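Local coordinates for protein bacteriocin (Streptococcus pyogenes, PDB 2FU2) that probably acts as a bacteriocin immunity protein, protecting the streptococcal cell that carries it against a bacteriocin, as in the enterocin A immunity family, at residues Q18-D23 with N55-T60. Numbering follows the deposited sequence.
Sequences QVIQAD and NQYILT
Tyr57 reaches from helix 44-60 to the short helix 18-21, meeting Val19 with its hydroxyl and Ile20 with its ring. The apolar contact is that of Ile20 CD1, which approaches the CD1–CE1 bond of the ring obliquely, 3.7 Å from Tyr57 CE1 and 4.0 Å from Tyr57 CD1. Val19 CG2 is a methyl in van der Waals contact with the hydroxyl oxygen, 3.4 Å from Tyr57 OH, the two side chains crossing at about a right angle. CB of Tyr57 points toward 18-23, and with CG anti to the backbone N (chi1 -174°) the ring continues in that direction, making contact although the nearest CA atoms, of Ile20 and Tyr57, are 9.5 Å apart.

Helices 4-15, 24-40, 44-60 and 67-78 form the main bundle, consistent with the antiparallel four-helix bundle of enterocin A-type immunity proteins; this contact ties helix 18-21, in the connection between 4-15 and 24-40, to the C-terminal end of helix 44-60. Phe26 packs edge-to-face with Tyr57, His61 stacks on it, and Ile69 of helix 67-78 touches both Tyr57 and Ile20.

The polar link is indirect: no hydrogen bond joins the segments directly, but one water donates to Val19 O at 2.8 Å and is hydrogen-bonded to Tyr57 OH at 3.2 Å, linking a helix carbonyl to the phenol. Within helix 44-60, Thr60 OG1 donates to Gln56 O (2.7 Å), tilted 33° from the carbonyl plane and on the face opposite Thr60 N, giving that oxygen two donors.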
loop_
_atom_site.group_PDB
_atom_site.type_symbol
_atom_site.label_atom_id
_atom_site.label_comp_id
_atom_site.label_asym_id
_atom_site.label_seq_id
_atom_site.Cartn_x
_atom_site.Cartn_y
_atom_site.Cartn_z
ATOM N N GLN A 18 -11.381 -0.450 6.986
ATOM C CA GLN A 18 -11.620 -0.674 8.441
ATOM C C GLN A 18 -10.585 -1.610 9.063
ATOM O O GLN A 18 -10.079 -1.311 10.142
ATOM C CB GLN A 18 -13.073 -1.110 8.766
ATOM C CG GLN A 18 -14.086 0.089 8.992
ATOM C CD GLN A 18 -15.601 -0.302 8.889
ATOM O OE1 GLN A 18 -16.230 -0.792 9.867
ATOM N NE2 GLN A 18 -16.193 -0.065 7.708
ATOM N N VAL A 19 -10.226 -2.702 8.367
ATOM C CA VAL A 19 -9.202 -3.636 8.878
ATOM C C VAL A 19 -7.790 -3.028 8.930
ATOM O O VAL A 19 -6.990 -3.400 9.800
ATOM C CB VAL A 19 -9.200 -5.043 8.167
ATOM C CG1 VAL A 19 -10.565 -5.741 8.271
ATOM C CG2 VAL A 19 -8.777 -4.953 6.716
ATOM N N ILE A 20 -7.472 -2.092 8.045
ATOM C CA ILE A 20 -6.211 -1.357 8.149
ATOM C C ILE A 20 -6.314 -0.292 9.225
ATOM O O ILE A 20 -5.356 -0.119 10.000
ATOM C CB ILE A 20 -5.821 -0.677 6.844
ATOM C CG1 ILE A 20 -5.579 -1.733 5.770
ATOM C CG2 ILE A 20 -4.615 0.269 7.028
ATOM C CD1 ILE A 20 -4.225 -2.392 5.893
ATOM N N GLN A 21 -7.442 0.423 9.292
ATOM C CA GLN A 21 -7.608 1.422 10.370
ATOM C C GLN A 21 -7.520 0.861 11.804
ATOM O O GLN A 21 -7.075 1.533 12.746
ATOM C CB GLN A 21 -8.922 2.206 10.217
ATOM C CG GLN A 21 -8.898 3.161 9.062
ATOM C CD GLN A 21 -8.210 4.455 9.357
ATOM O OE1 GLN A 21 -7.315 4.855 8.610
ATOM N NE2 GLN A 21 -8.625 5.141 10.426
ATOM N N ALA A 22 -7.988 -0.373 11.944
ATOM C CA ALA A 22 -8.009 -1.100 13.216
ATOM C C ALA A 22 -6.617 -1.606 13.647
ATOM O O ALA A 22 -6.490 -2.189 14.715
ATOM C CB ALA A 22 -8.968 -2.281 13.081
ATOM N N ASP A 23 -5.597 -1.420 12.807
ATOM C CA ASP A 23 -4.259 -1.947 13.054
ATOM C C ASP A 23 -3.216 -0.850 12.956
ATOM O O ASP A 23 -2.861 -0.398 11.831
ATOM C CB ASP A 23 -3.901 -3.037 12.059
ATOM C CG ASP A 23 -2.592 -3.684 12.396
ATOM O OD1 ASP A 23 -2.559 -4.895 12.697
ATOM O OD2 ASP A 23 -1.579 -2.990 12.393
ATOM N N ASN A 55 3.086 -7.332 0.699
ATOM C CA ASN A 55 3.381 -8.784 0.868
ATOM C C ASN A 55 3.196 -9.237 2.311
ATOM O O ASN A 55 2.541 -10.267 2.553
ATOM C CB ASN A 55 4.771 -9.158 0.391
ATOM C CG ASN A 55 4.929 -8.931 -1.055
ATOM O OD1 ASN A 55 3.939 -8.747 -1.775
ATOM N ND2 ASN A 55 6.157 -8.947 -1.522
ATOM N N GLN A 56 3.772 -8.454 3.246
ATOM C CA GLN A 56 3.731 -8.721 4.658
ATOM C C GLN A 56 2.283 -8.754 5.124
ATOM O O GLN A 56 1.893 -9.653 5.847
ATOM C CB GLN A 56 4.507 -7.647 5.396
ATOM C CG GLN A 56 4.076 -7.419 6.856
ATOM C CD GLN A 56 5.025 -6.496 7.641
ATOM O OE1 GLN A 56 5.463 -5.450 7.149
ATOM N NE2 GLN A 56 5.330 -6.874 8.855
ATOM N N TYR A 57 1.467 -7.785 4.680
ATOM C CA TYR A 57 0.053 -7.789 5.063
ATOM C C TYR A 57 -0.658 -9.067 4.530
ATOM O O TYR A 57 -1.357 -9.836 5.279
ATOM C CB TYR A 57 -0.658 -6.531 4.580
ATOM C CG TYR A 57 -2.017 -6.510 5.110
ATOM C CD1 TYR A 57 -2.292 -5.852 6.290
ATOM C CD2 TYR A 57 -3.032 -7.262 4.496
ATOM C CE1 TYR A 57 -3.591 -5.894 6.856
ATOM C CE2 TYR A 57 -4.338 -7.320 5.039
ATOM C CZ TYR A 57 -4.613 -6.628 6.228
ATOM O OH TYR A 57 -5.874 -6.676 6.785
ATOM N N ILE A 58 -0.455 -9.325 3.238
ATOM C CA ILE A 58 -1.140 -10.503 2.599
ATOM C C ILE A 58 -0.750 -11.821 3.298
ATOM O O ILE A 58 -1.610 -12.624 3.713
ATOM C CB ILE A 58 -0.898 -10.563 1.058
ATOM C CG1 ILE A 58 -1.448 -9.288 0.401
ATOM C CG2 ILE A 58 -1.563 -11.753 0.476
ATOM C CD1 ILE A 58 -1.143 -9.131 -1.093
ATOM N N LEU A 59 0.551 -12.029 3.460
ATOM C CA LEU A 59 1.012 -13.285 4.049
ATOM C C LEU A 59 0.547 -13.404 5.531
ATOM O O LEU A 59 0.221 -14.505 6.001
ATOM C CB LEU A 59 2.503 -13.361 3.905
ATOM C CG LEU A 59 3.063 -13.483 2.467
ATOM C CD1 LEU A 59 4.594 -13.629 2.519
ATOM C CD2 LEU A 59 2.495 -14.718 1.730
ATOM N N THR A 60 0.494 -12.266 6.247
ATOM C CA THR A 60 0.202 -12.288 7.660
ATOM C C THR A 60 -1.247 -12.706 7.811
ATOM O O THR A 60 -1.612 -13.334 8.779
ATOM C CB THR A 60 0.468 -10.908 8.344
ATOM O OG1 THR A 60 1.869 -10.621 8.330
ATOM C CG2 THR A 60 0.072 -10.926 9.809
HETATM O O HOH W 1 -5.497 -5.810 9.881
#